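Local coordinates for AlyGC (Glaciecola chathamensis, PDB 5GKD), which probably cleaves alginate by beta-elimination, as a calcium-binding polysaccharide lyase of family 6, at residues 118-123 and 144-149; 345-350 and 388-393; 441-446 and 465-470; 678-683 and 701-706; 519-524 and 552-557. One frame throughout, in Å; residues are numbered along the deposited sequence.

In the fold
Along the chain the contacts follow one another in the order 1, 2, 3, 5, 4. Contacts 1 and 2 belong to the first parallel beta-helix, the part related to chondroitinase B. Their centres are 40 Å apart. Contacts 3, 5 and 4 belong to a second stack of parallel strands. Contact 3 pairs its first strands, contact 5 lies further on, and contact 4 pairs strands near the C-terminal end. The centres of contacts 3 and 5 are 21 Å apart, and those of contacts 5 and 4 are 27 Å apart. No two contacts touch. Contact 1 lies at the junction of the two parts of the chain and also reaches the second subunit.

Contact 1. Residues 118-123 and 144-149; sequences EKFEQD and RNKGVT
Lys119 and Asn145 bring the two loops together, with their CA atoms 3.9 Å apart. Neither segment is a regular strand. A type I turn from Glu118 to Glu121 presents the carbonyl of Lys119, and Lys146 N donates to Lys119 O at 2.6 Å. Further on, Asp123 N donates to Lys146 O at 3.2 Å. Gly147 has a positive phi of 119°, and its CA-H points at Asp123 O. These loops lead into strands 124-128 and 150-152, neighbouring strands on one face of the parallel beta-helix expected of the pectate lyase-like clan. The Asn145 amide lies between the loops. Its CG lies between the backbone N and the carbonyl carbon (chi1 67°). ND2 spends both hydrogens across the contact, with both acceptors close to the amide plane. One goes to Glu121 O at 2.9 Å. The other reaches Asp123 OD1 at 2.8 Å, from above the carboxylate plane, which stands 83° to the amide. Lys143 makes a salt bridge to Asp123 OD1 and also bonds Asn145 OD1. Phe120 and Lys146 cross at about a right angle, with Lys146 CD 4.0 Å from Phe120 CD2. The Lys119 chain passes Arg144 O on its way to Leu177 O and Asn542 OD1. Glu121 points away from the 144-149 loop and makes a salt bridge with Arg536 of the second subunit.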
# COMPACT_ATOMS: atom_id res chain seq x y z
N GLU A 118 -2.43 3.73 10.80
CA GLU A 118 -3.02 3.84 9.46
C GLU A 118 -4.27 4.70 9.52
O GLU A 118 -5.18 4.40 10.31
CB GLU A 118 -3.39 2.48 8.87
CG GLU A 118 -2.23 1.57 8.58
CD GLU A 118 -2.65 0.29 7.88
OE1 GLU A 118 -3.26 0.37 6.79
OE2 GLU A 118 -2.38 -0.80 8.44
N LYS A 119 -4.35 5.73 8.67
CA LYS A 119 -5.49 6.64 8.71
C LYS A 119 -6.81 5.92 8.53
O LYS A 119 -7.81 6.32 9.13
CB LYS A 119 -5.35 7.74 7.64
CG LYS A 119 -4.34 8.85 7.99
CD LYS A 119 -4.36 9.97 6.95
CE LYS A 119 -5.60 10.82 7.11
NZ LYS A 119 -5.88 11.61 5.92
N PHE A 120 -6.86 4.86 7.71
CA PHE A 120 -8.14 4.24 7.42
C PHE A 120 -8.30 2.88 8.08
O PHE A 120 -9.12 2.07 7.66
CB PHE A 120 -8.37 4.21 5.91
CG PHE A 120 -8.59 5.59 5.40
CD1 PHE A 120 -7.52 6.39 5.07
CD2 PHE A 120 -9.86 6.14 5.43
CE1 PHE A 120 -7.72 7.69 4.68
CE2 PHE A 120 -10.06 7.44 5.05
CZ PHE A 120 -9.00 8.22 4.68
N GLU A 121 -7.54 2.65 9.14
CA GLU A 121 -7.86 1.64 10.13
C GLU A 121 -8.66 2.36 11.21
O GLU A 121 -8.10 3.14 11.99
CB GLU A 121 -6.60 0.99 10.67
CG GLU A 121 -6.81 -0.35 11.33
CD GLU A 121 -7.34 -1.42 10.39
OE1 GLU A 121 -8.18 -2.23 10.84
OE2 GLU A 121 -6.95 -1.46 9.21
N GLN A 122 -9.97 2.13 11.22
CA GLN A 122 -10.93 2.91 11.99
C GLN A 122 -10.99 2.52 13.46
O GLN A 122 -10.98 1.34 13.81
CB GLN A 122 -12.33 2.73 11.38
CG GLN A 122 -13.44 3.28 12.23
CD GLN A 122 -14.78 3.19 11.56
OE1 GLN A 122 -15.74 3.84 11.98
NE2 GLN A 122 -14.86 2.39 10.51
N ASP A 123 -11.07 3.53 14.33
CA ASP A 123 -11.43 3.33 15.72
C ASP A 123 -12.15 4.58 16.21
O ASP A 123 -12.35 5.54 15.47
CB ASP A 123 -10.21 2.99 16.59
CG ASP A 123 -9.16 4.11 16.64
OD1 ASP A 123 -9.40 5.25 16.15
OD2 ASP A 123 -8.07 3.86 17.19
N ARG A 144 -6.26 11.37 13.98
CA ARG A 144 -5.92 11.51 12.57
C ARG A 144 -6.60 10.48 11.68
O ARG A 144 -6.56 10.63 10.46
CB ARG A 144 -4.41 11.41 12.34
CG ARG A 144 -3.52 11.74 13.49
CD ARG A 144 -3.45 13.21 13.87
NE ARG A 144 -2.69 14.04 12.97
CZ ARG A 144 -1.94 15.07 13.34
NH1 ARG A 144 -1.78 15.41 14.61
NH2 ARG A 144 -1.33 15.76 12.40
N ASN A 145 -7.21 9.46 12.25
CA ASN A 145 -7.68 8.33 11.49
C ASN A 145 -9.20 8.32 11.44
O ASN A 145 -9.87 9.01 12.19
CB ASN A 145 -7.17 7.02 12.10
CG ASN A 145 -7.78 6.75 13.44
OD1 ASN A 145 -7.80 7.63 14.31
ND2 ASN A 145 -8.30 5.53 13.63
N LYS A 146 -9.71 7.50 10.53
CA LYS A 146 -11.15 7.36 10.37
C LYS A 146 -11.82 6.90 11.67
O LYS A 146 -11.28 6.12 12.45
CB LYS A 146 -11.43 6.38 9.24
CG LYS A 146 -12.91 6.09 9.04
CD LYS A 146 -13.26 5.86 7.60
CE LYS A 146 -14.75 5.62 7.43
NZ LYS A 146 -15.15 5.80 6.01
N GLY A 147 -13.03 7.40 11.88
CA GLY A 147 -13.75 7.02 13.09
C GLY A 147 -14.01 8.28 13.88
O GLY A 147 -13.14 9.13 14.08
N VAL A 148 -15.26 8.40 14.34
CA VAL A 148 -15.65 9.53 15.17
C VAL A 148 -14.75 9.59 16.41
O VAL A 148 -14.24 8.56 16.88
CB VAL A 148 -17.14 9.41 15.53
CG1 VAL A 148 -17.39 8.23 16.41
CG2 VAL A 148 -17.68 10.71 16.18
N THR A 149 -14.48 10.80 16.89
CA THR A 149 -13.69 10.91 18.11
C THR A 149 -14.49 10.38 19.30
O THR A 149 -13.99 9.58 20.10
CB THR A 149 -13.25 12.36 18.34
OG1 THR A 149 -12.55 12.82 17.18
CG2 THR A 149 -12.32 12.48 19.56
O HOH W 1 -7.02 6.43 16.60

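Contact 2. Residues 345-350 and 388-393; sequences LIVNDQ and ITMQRH
Leu345 and Val347 meet Ile388 and Met390 in a compact apolar patch. Met390 reaches toward both residues of the strand, tip to tip. Its chain bends at chi2 (-69°) and again at chi3 (-88°), which places CE 3.8 Å from Leu345 CD2. Its sulfur, SD, lies 3.8 Å from Val347 CG2. The Leu345 and Ile388 side chains slide past each other in opposite directions, with Leu345 CD1 and Ile388 CD1 3.8 Å apart. Ile388 CG2 meets Val347 CG2 at 4.0 Å. Ile388 and Met390 thus lie over the face of strand 339-347 that carries Leu345 and Val347. Leu370 of strand 364-372 extends the patch on one flank, and Val317 of strand 310-317 touches Met390. Leu345 is buried, while the other three side chains are partly exposed. Beyond them the segments diverge. Thr389 and Gln391 are exposed, and their side chains touch Glu401. Arg392 turns to a salt bridge with Glu278. At the end of the strand Asn348 forms an Asx turn, its OD1 accepting from Gln350 N at 2.8 Å. No hydrogen bond joins the two segments, and the closest CA atoms, of Val347 and Ile388, are 7.7 Å apart. The joint therefore rests on side-chain dispersion and burial of apolar surface, without the directional hold of strand pairing.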
# COMPACT_ATOMS: atom_id res chain seq x y z
N LEU A 345 -31.87 37.58 13.22
CA LEU A 345 -31.14 38.79 12.88
C LEU A 345 -30.00 38.42 11.95
O LEU A 345 -29.14 37.60 12.30
CB LEU A 345 -30.60 39.49 14.14
CG LEU A 345 -29.61 40.63 13.93
CD1 LEU A 345 -30.25 41.85 13.32
CD2 LEU A 345 -28.96 41.01 15.26
N ILE A 346 -30.00 39.03 10.77
CA ILE A 346 -29.01 38.79 9.73
C ILE A 346 -28.37 40.13 9.41
O ILE A 346 -29.05 41.04 8.92
CB ILE A 346 -29.65 38.18 8.47
CG1 ILE A 346 -30.39 36.89 8.79
CG2 ILE A 346 -28.60 37.96 7.42
CD1 ILE A 346 -31.16 36.31 7.62
N VAL A 347 -27.09 40.25 9.69
CA VAL A 347 -26.31 41.44 9.37
C VAL A 347 -25.15 40.98 8.52
O VAL A 347 -24.33 40.17 8.96
CB VAL A 347 -25.82 42.17 10.63
CG1 VAL A 347 -25.02 43.41 10.21
CG2 VAL A 347 -26.98 42.54 11.52
N ASN A 348 -25.08 41.49 7.30
CA ASN A 348 -24.07 41.05 6.34
C ASN A 348 -23.55 42.27 5.62
O ASN A 348 -24.34 43.07 5.10
CB ASN A 348 -24.70 40.05 5.35
CG ASN A 348 -23.67 39.31 4.53
OD1 ASN A 348 -22.65 39.86 4.16
ND2 ASN A 348 -23.96 38.06 4.23
N ASP A 349 -22.23 42.44 5.58
CA ASP A 349 -21.64 43.58 4.89
C ASP A 349 -21.21 43.26 3.46
O ASP A 349 -20.45 44.03 2.86
CB ASP A 349 -20.47 44.15 5.70
CG ASP A 349 -19.34 43.15 5.91
OD1 ASP A 349 -19.10 42.29 5.04
OD2 ASP A 349 -18.68 43.24 6.96
N GLN A 350 -21.68 42.16 2.89
CA GLN A 350 -21.27 41.77 1.54
C GLN A 350 -22.30 42.15 0.49
O GLN A 350 -22.14 41.78 -0.68
CB GLN A 350 -20.97 40.27 1.48
CG GLN A 350 -19.63 39.90 2.09
CD GLN A 350 -18.48 40.73 1.52
OE1 GLN A 350 -18.05 40.52 0.38
NE2 GLN A 350 -17.98 41.68 2.32
N ILE A 388 -28.83 49.14 10.91
CA ILE A 388 -28.33 48.37 12.03
C ILE A 388 -26.83 48.61 12.13
O ILE A 388 -26.12 48.50 11.13
CB ILE A 388 -28.60 46.86 11.87
CG1 ILE A 388 -30.09 46.58 11.69
CG2 ILE A 388 -28.06 46.09 13.07
CD1 ILE A 388 -30.36 45.14 11.33
N THR A 389 -26.35 48.93 13.33
CA THR A 389 -24.91 48.90 13.56
C THR A 389 -24.63 48.01 14.77
O THR A 389 -25.24 48.17 15.83
CB THR A 389 -24.31 50.31 13.70
OG1 THR A 389 -24.01 50.59 15.06
CG2 THR A 389 -25.27 51.38 13.16
N MET A 390 -23.77 47.03 14.57
CA MET A 390 -23.50 46.03 15.60
C MET A 390 -22.34 46.49 16.47
O MET A 390 -21.40 47.12 15.98
CB MET A 390 -23.16 44.69 14.94
CG MET A 390 -24.25 44.18 14.03
SD MET A 390 -25.71 43.70 14.95
CE MET A 390 -25.32 42.01 15.33
N GLN A 391 -22.42 46.20 17.75
CA GLN A 391 -21.26 46.42 18.60
C GLN A 391 -21.09 45.25 19.55
O GLN A 391 -22.07 44.65 19.98
CB GLN A 391 -21.35 47.73 19.37
CG GLN A 391 -22.31 47.74 20.49
CD GLN A 391 -22.20 49.03 21.29
OE1 GLN A 391 -22.97 49.27 22.21
NE2 GLN A 391 -21.23 49.87 20.93
N ARG A 392 -19.84 44.94 19.86
CA ARG A 392 -19.53 43.72 20.60
C ARG A 392 -19.65 43.96 22.10
O ARG A 392 -18.97 44.81 22.65
CB ARG A 392 -18.13 43.24 20.24
CG ARG A 392 -17.95 41.76 20.47
CD ARG A 392 -16.62 41.29 19.95
NE ARG A 392 -16.50 41.37 18.49
CZ ARG A 392 -17.06 40.51 17.65
NH1 ARG A 392 -17.82 39.52 18.11
NH2 ARG A 392 -16.87 40.63 16.33
N HIS A 393 -20.51 43.18 22.76
CA HIS A 393 -20.66 43.24 24.20
C HIS A 393 -19.47 42.55 24.89
O HIS A 393 -18.60 41.96 24.24
CB HIS A 393 -21.96 42.57 24.63
CG HIS A 393 -23.18 43.40 24.38
ND1 HIS A 393 -24.37 43.17 25.04
CD2 HIS A 393 -23.40 44.44 23.56
CE1 HIS A 393 -25.27 44.04 24.63
NE2 HIS A 393 -24.71 44.83 23.73

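Contact 3. Residues 441-446 and 465-470; sequences HIAVSP and VLQAGE
Val444 and Leu466 lie side by side, both pointing to the same face of a parallel strand pair. Leu466 CD2 packs against Val444 CB at 3.8 Å. Val465 points to the other face. The His441 ring and Val465 cross obliquely, and Val465 CG2 comes to the ring edge, 4.1 Å from His441 ND1. The backbones run 8° apart, and the bridges pair Ala443 with Val465 and Val444 with Leu466. Val465 N donates to Ile442 O at 2.8 Å. Val444 N then donates to Val465 O at 3.0 Å, and Gln467 N to Val444 O at 3.0 Å. Past the paired part, the Pro446 ring approaches backbone oxygens. Its CB is 3.2 Å from Glu470 O, and its CG is 3.5 Å from Ala468 O. The modelled approach of the Ser445 and Gln467 side chains is too short and is doubtful. Helix 450-457 packs on the face of Val444 and Leu466 through Thr450, Leu451 and Ala454. On the far side of Leu466, its backbone pairs with Arg486 and Gln488, and Ala493 and Ile495 of strand 493-497 touch its side chain.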
# COMPACT_ATOMS: atom_id res chain seq x y z
N HIS A 441 18.02 28.89 10.44
CA HIS A 441 18.62 28.74 9.13
C HIS A 441 19.95 28.02 9.26
O HIS A 441 20.75 28.34 10.15
CB HIS A 441 18.77 30.09 8.44
CG HIS A 441 17.45 30.73 8.11
ND1 HIS A 441 17.10 31.08 6.83
CD2 HIS A 441 16.39 31.04 8.89
CE1 HIS A 441 15.89 31.60 6.83
NE2 HIS A 441 15.44 31.59 8.07
N ILE A 442 20.17 27.03 8.40
CA ILE A 442 21.37 26.22 8.38
C ILE A 442 21.98 26.33 6.99
O ILE A 442 21.32 26.06 5.99
CB ILE A 442 21.06 24.74 8.71
CG1 ILE A 442 20.40 24.63 10.07
CG2 ILE A 442 22.34 23.91 8.63
CD1 ILE A 442 19.83 23.25 10.35
N ALA A 443 23.25 26.73 6.94
CA ALA A 443 23.96 26.76 5.67
C ALA A 443 24.44 25.36 5.31
O ALA A 443 24.92 24.61 6.17
CB ALA A 443 25.15 27.72 5.76
N VAL A 444 24.28 24.98 4.08
CA VAL A 444 24.68 23.68 3.63
C VAL A 444 25.57 23.89 2.45
O VAL A 444 25.39 24.82 1.72
CB VAL A 444 23.47 22.87 3.18
CG1 VAL A 444 23.86 21.45 2.93
CG2 VAL A 444 22.38 22.94 4.21
N SER A 445 26.52 23.01 2.25
CA SER A 445 27.43 23.12 1.14
C SER A 445 27.52 21.87 0.30
O SER A 445 27.17 20.82 0.73
CB SER A 445 28.81 23.44 1.66
OG SER A 445 28.95 24.82 1.74
N PRO A 446 28.03 22.05 -0.98
CA PRO A 446 28.17 20.82 -1.78
C PRO A 446 29.23 19.93 -1.20
O PRO A 446 29.94 20.43 -0.37
CB PRO A 446 28.71 21.33 -3.10
CG PRO A 446 28.25 22.68 -3.21
CD PRO A 446 28.41 23.23 -1.87
N VAL A 465 19.79 26.28 3.61
CA VAL A 465 20.18 27.25 2.60
C VAL A 465 21.39 26.68 1.87
O VAL A 465 22.50 26.68 2.41
CB VAL A 465 20.48 28.63 3.20
CG1 VAL A 465 20.63 29.66 2.10
CG2 VAL A 465 19.38 29.03 4.16
N LEU A 466 21.17 26.17 0.66
CA LEU A 466 22.23 25.51 -0.09
C LEU A 466 23.07 26.55 -0.82
O LEU A 466 22.54 27.38 -1.56
CB LEU A 466 21.66 24.51 -1.09
CG LEU A 466 20.47 23.63 -0.71
CD1 LEU A 466 20.06 22.76 -1.89
CD2 LEU A 466 20.79 22.78 0.49
N GLN A 467 24.38 26.49 -0.61
CA GLN A 467 25.27 27.36 -1.36
C GLN A 467 25.39 26.84 -2.79
O GLN A 467 24.98 25.72 -3.11
CB GLN A 467 26.63 27.42 -0.67
CG GLN A 467 26.55 27.79 0.81
CD GLN A 467 27.77 27.34 1.60
OE1 GLN A 467 28.47 26.40 1.20
NE2 GLN A 467 28.03 27.99 2.72
N ALA A 468 25.94 27.68 -3.66
CA ALA A 468 26.03 27.34 -5.07
C ALA A 468 26.88 26.09 -5.27
O ALA A 468 27.84 25.85 -4.53
CB ALA A 468 26.62 28.51 -5.85
N GLY A 469 26.52 25.28 -6.25
CA GLY A 469 27.30 24.11 -6.58
C GLY A 469 26.41 22.91 -6.85
O GLY A 469 25.23 23.05 -7.15
N GLU A 470 27.01 21.73 -6.72
CA GLU A 470 26.40 20.46 -7.12
C GLU A 470 26.15 19.60 -5.89
O GLU A 470 27.04 19.43 -5.05
CB GLU A 470 27.30 19.72 -8.12
CG GLU A 470 27.39 20.41 -9.49
CD GLU A 470 28.12 19.58 -10.56
OE1 GLU A 470 28.95 18.72 -10.22
OE2 GLU A 470 27.84 19.78 -11.77

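Contact 4. Residues 678-683 and 701-706; sequences SAPIIF and GTPEPV
Ile681, Ile682 and Phe683 pair with Val706 in a short parallel bridge, the two segments running 12° apart. Two backbone hydrogen bonds make it. Val706 N donates to Ile681 O at 2.8 Å. Phe683 N donates to Val706 O, also at 2.8 Å. Weaker CA-H contacts run alongside, from Pro705 to Ile681 O and from Ile682 to Val706 O. One side-chain bond holds the other end. Ser678 N donates to Thr702 OG1 at 3.0 Å, with a bent angle of 139° at the hydrogen. Thr702 OG1 is anti to its carbonyl carbon (chi1 -59°). Besides accepting from Ser678 N, this buried hydroxyl also bonds Phe675 O. The Ser678 hydroxyl itself turns to Asn676 O and Val648 N. Two waters also bridge the backbones. One accepts from Ile681 N at 2.9 Å and donates to Pro703 O at 2.7 Å. The second donates to both Ser678 O and Gly701 O. The apolar contacts follow the same register. Ile682 and Val706 lie side by side and point the same way, with Ile682 CG1 4.0 Å from Val706 CB. Pro680 CB meets Pro703 CB at 4.0 Å. On the other face Ile681 CB stands 4.3 Å from Pro705 CB. Strand 681-685 is thus joined to 706-709, the last strand of its parallel sheet in this chain. On its other flank Ile682 pairs with Leu660 and Leu662, while Phe699 of strand 691-700 packs on both Ile681 and Pro705.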
# COMPACT_ATOMS: atom_id res chain seq x y z
N SER A 678 -1.14 19.46 -26.88
CA SER A 678 -1.24 18.62 -25.69
C SER A 678 -2.54 17.83 -25.70
O SER A 678 -3.44 18.04 -26.51
CB SER A 678 -1.14 19.46 -24.42
OG SER A 678 0.10 20.15 -24.34
N ALA A 679 -2.61 16.87 -24.78
CA ALA A 679 -3.83 16.13 -24.57
C ALA A 679 -4.85 17.01 -23.85
O ALA A 679 -4.48 17.97 -23.17
CB ALA A 679 -3.52 14.86 -23.78
N PRO A 680 -6.13 16.72 -23.98
CA PRO A 680 -7.17 17.61 -23.44
C PRO A 680 -7.26 17.55 -21.91
O PRO A 680 -6.70 16.67 -21.25
CB PRO A 680 -8.44 17.07 -24.08
CG PRO A 680 -8.16 15.63 -24.29
CD PRO A 680 -6.73 15.58 -24.72
N ILE A 681 -7.97 18.53 -21.37
CA ILE A 681 -8.46 18.49 -20.00
C ILE A 681 -9.71 17.62 -19.96
O ILE A 681 -10.57 17.72 -20.84
CB ILE A 681 -8.78 19.91 -19.51
CG1 ILE A 681 -7.52 20.77 -19.47
CG2 ILE A 681 -9.47 19.89 -18.15
CD1 ILE A 681 -7.85 22.25 -19.29
N ILE A 682 -9.83 16.75 -18.95
CA ILE A 682 -11.00 15.87 -18.87
C ILE A 682 -11.59 15.95 -17.47
O ILE A 682 -10.90 15.65 -16.49
CB ILE A 682 -10.67 14.41 -19.22
CG1 ILE A 682 -10.13 14.30 -20.65
CG2 ILE A 682 -11.94 13.56 -19.10
CD1 ILE A 682 -9.93 12.88 -21.12
N PHE A 683 -12.86 16.33 -17.39
CA PHE A 683 -13.61 16.34 -16.15
C PHE A 683 -14.51 15.11 -16.10
O PHE A 683 -15.17 14.78 -17.09
CB PHE A 683 -14.45 17.61 -16.02
CG PHE A 683 -13.63 18.85 -15.91
CD1 PHE A 683 -13.05 19.20 -14.71
CD2 PHE A 683 -13.42 19.66 -17.01
CE1 PHE A 683 -12.28 20.34 -14.61
CE2 PHE A 683 -12.65 20.79 -16.92
CZ PHE A 683 -12.08 21.14 -15.72
N GLY A 701 -3.62 23.59 -30.79
CA GLY A 701 -3.26 22.21 -31.03
C GLY A 701 -3.66 21.27 -29.91
O GLY A 701 -3.06 20.21 -29.77
N THR A 702 -4.66 21.65 -29.12
CA THR A 702 -5.15 20.86 -27.99
C THR A 702 -6.66 20.80 -28.08
O THR A 702 -7.32 21.86 -28.18
CB THR A 702 -4.73 21.49 -26.65
OG1 THR A 702 -3.30 21.59 -26.57
CG2 THR A 702 -5.27 20.66 -25.47
N PRO A 703 -7.27 19.62 -28.03
CA PRO A 703 -8.73 19.54 -28.03
C PRO A 703 -9.32 20.33 -26.87
O PRO A 703 -8.69 20.49 -25.82
CB PRO A 703 -9.01 18.04 -27.88
CG PRO A 703 -7.81 17.39 -28.39
CD PRO A 703 -6.66 18.28 -28.02
N GLU A 704 -10.54 20.85 -27.09
CA GLU A 704 -11.35 21.51 -26.08
C GLU A 704 -11.52 20.61 -24.86
O GLU A 704 -11.50 19.39 -25.01
CB GLU A 704 -12.75 21.85 -26.61
CG GLU A 704 -12.81 22.99 -27.58
CD GLU A 704 -13.97 22.83 -28.54
OE1 GLU A 704 -15.07 22.47 -28.08
OE2 GLU A 704 -13.75 23.03 -29.76
N PRO A 705 -11.74 21.18 -23.67
CA PRO A 705 -11.97 20.35 -22.48
C PRO A 705 -13.12 19.37 -22.68
O PRO A 705 -14.15 19.69 -23.28
CB PRO A 705 -12.30 21.40 -21.41
CG PRO A 705 -11.50 22.59 -21.83
CD PRO A 705 -11.57 22.61 -23.33
N VAL A 706 -12.93 18.15 -22.19
CA VAL A 706 -13.94 17.09 -22.25
C VAL A 706 -14.66 17.04 -20.92
O VAL A 706 -14.02 16.93 -19.86
CB VAL A 706 -13.31 15.73 -22.57
CG1 VAL A 706 -14.37 14.64 -22.49
CG2 VAL A 706 -12.63 15.74 -23.93
O HOH W 2 -3.31 17.14 -29.47
O HOH W 3 -8.71 20.76 -23.11

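Contact 5. Residues 519-524 and 552-557; sequences DATNAP and FENLDI
The Asp519 carboxylate meets the Asn554 amide, their planes 59° apart, and one oxygen takes three bonds. Asn554 ND2 donates to Asp519 OD1 at 3.2 Å from over one face of the carboxylate, with the acceptor close to the amide plane. Over the opposite face, Thr521 N donates to the same OD1 at 3.0 Å, which makes an Asx turn. At the edge, Thr521 OG1 gives its proton to the syn lone pair of Asp519 OD1 at 2.6 Å. Held from two faces and an edge, the carboxylate is probably fixed in rotation, and its charge is probably partly offset by the three donors. Thr521 and Asn554 lie side by side, pointing the same way. The backbone bond next to them runs from Ala520 N to Glu553 O at 3.0 Å. Next to it, Ala520 CB packs on Leu555 CD1 at 4.0 Å. Beyond this the chains part, and a water donates to Ala520 O and Asn554 O while accepting from Ile557 N. Ile557 closes the far end. Its chain is extended at chi2 (165°), and CD1 lies 3.3 Å from Ala523 O. Parallel pairing of strands 517-519 and 551-555 thus passes into the type I turn at Ala520 to Ala523. Tyr561 covers Ala520, Ala523 and Leu555. Strands 493-497 and 581-585 flank the pair on its two sides.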
# COMPACT_ATOMS: atom_id res chain seq x y z
N ASP A 519 18.40 18.12 -11.77
CA ASP A 519 18.69 17.43 -13.02
C ASP A 519 18.76 15.95 -12.68
O ASP A 519 19.70 15.51 -12.02
CB ASP A 519 19.99 17.95 -13.63
CG ASP A 519 20.41 17.20 -14.88
OD1 ASP A 519 19.65 16.35 -15.38
OD2 ASP A 519 21.53 17.46 -15.37
N ALA A 520 17.76 15.19 -13.13
CA ALA A 520 17.65 13.76 -12.85
C ALA A 520 18.36 12.89 -13.88
O ALA A 520 18.06 11.69 -13.98
CB ALA A 520 16.18 13.36 -12.77
N THR A 521 19.30 13.46 -14.65
CA THR A 521 20.05 12.70 -15.65
C THR A 521 20.66 11.41 -15.10
O THR A 521 20.69 10.39 -15.79
CB THR A 521 21.14 13.60 -16.24
OG1 THR A 521 20.52 14.61 -17.06
CG2 THR A 521 22.16 12.79 -17.05
N ASN A 522 21.12 11.43 -13.85
CA ASN A 522 21.87 10.31 -13.31
C ASN A 522 21.05 9.36 -12.46
O ASN A 522 21.62 8.50 -11.79
CB ASN A 522 23.03 10.85 -12.49
CG ASN A 522 23.88 11.79 -13.30
OD1 ASN A 522 23.70 13.00 -13.27
ND2 ASN A 522 24.77 11.22 -14.09
N ALA A 523 19.73 9.48 -12.47
CA ALA A 523 18.88 8.51 -11.79
C ALA A 523 19.09 7.11 -12.39
O ALA A 523 19.50 6.99 -13.53
CB ALA A 523 17.42 8.92 -11.90
N PRO A 524 18.78 6.05 -11.65
CA PRO A 524 19.00 4.71 -12.19
C PRO A 524 18.19 4.48 -13.45
O PRO A 524 17.09 5.02 -13.63
CB PRO A 524 18.53 3.79 -11.05
CG PRO A 524 18.52 4.65 -9.83
CD PRO A 524 18.12 5.99 -10.34
N PHE A 552 12.99 21.49 -12.67
CA PHE A 552 13.14 20.04 -12.60
C PHE A 552 13.23 19.53 -14.03
O PHE A 552 12.29 19.74 -14.81
CB PHE A 552 11.96 19.39 -11.85
CG PHE A 552 11.72 19.99 -10.47
CD1 PHE A 552 10.87 21.07 -10.32
CD2 PHE A 552 12.34 19.47 -9.35
CE1 PHE A 552 10.64 21.61 -9.08
CE2 PHE A 552 12.12 20.02 -8.11
CZ PHE A 552 11.27 21.10 -7.98
N GLU A 553 14.34 18.89 -14.38
CA GLU A 553 14.61 18.53 -15.76
C GLU A 553 15.13 17.11 -15.88
O GLU A 553 15.78 16.58 -14.98
CB GLU A 553 15.65 19.44 -16.40
CG GLU A 553 15.16 20.82 -16.73
CD GLU A 553 16.21 21.63 -17.47
OE1 GLU A 553 17.36 21.13 -17.60
OE2 GLU A 553 15.88 22.74 -17.93
N ASN A 554 14.86 16.52 -17.05
CA ASN A 554 15.51 15.28 -17.48
C ASN A 554 15.11 14.09 -16.61
O ASN A 554 15.94 13.27 -16.23
CB ASN A 554 17.03 15.46 -17.52
CG ASN A 554 17.46 16.54 -18.50
OD1 ASN A 554 16.92 16.63 -19.61
ND2 ASN A 554 18.41 17.37 -18.10
N LEU A 555 13.82 14.02 -16.28
CA LEU A 555 13.24 12.82 -15.67
C LEU A 555 12.86 11.85 -16.79
O LEU A 555 11.71 11.47 -16.97
CB LEU A 555 12.04 13.18 -14.80
CG LEU A 555 12.28 13.79 -13.41
CD1 LEU A 555 12.75 15.23 -13.49
CD2 LEU A 555 11.01 13.70 -12.58
N ASP A 556 13.87 11.46 -17.56
CA ASP A 556 13.54 10.74 -18.78
C ASP A 556 14.56 9.66 -19.15
O ASP A 556 14.59 9.25 -20.31
CB ASP A 556 13.38 11.73 -19.94
CG ASP A 556 14.63 12.57 -20.20
OD1 ASP A 556 15.54 12.61 -19.35
OD2 ASP A 556 14.67 13.22 -21.26
N ILE A 557 15.36 9.17 -18.20
CA ILE A 557 16.32 8.12 -18.53
C ILE A 557 15.61 6.83 -18.93
O ILE A 557 16.14 6.04 -19.72
CB ILE A 557 17.27 7.88 -17.36
CG1 ILE A 557 18.43 6.98 -17.80
CG2 ILE A 557 16.52 7.27 -16.17
CD1 ILE A 557 19.60 6.96 -16.85
O HOH W 4 16.58 10.56 -15.98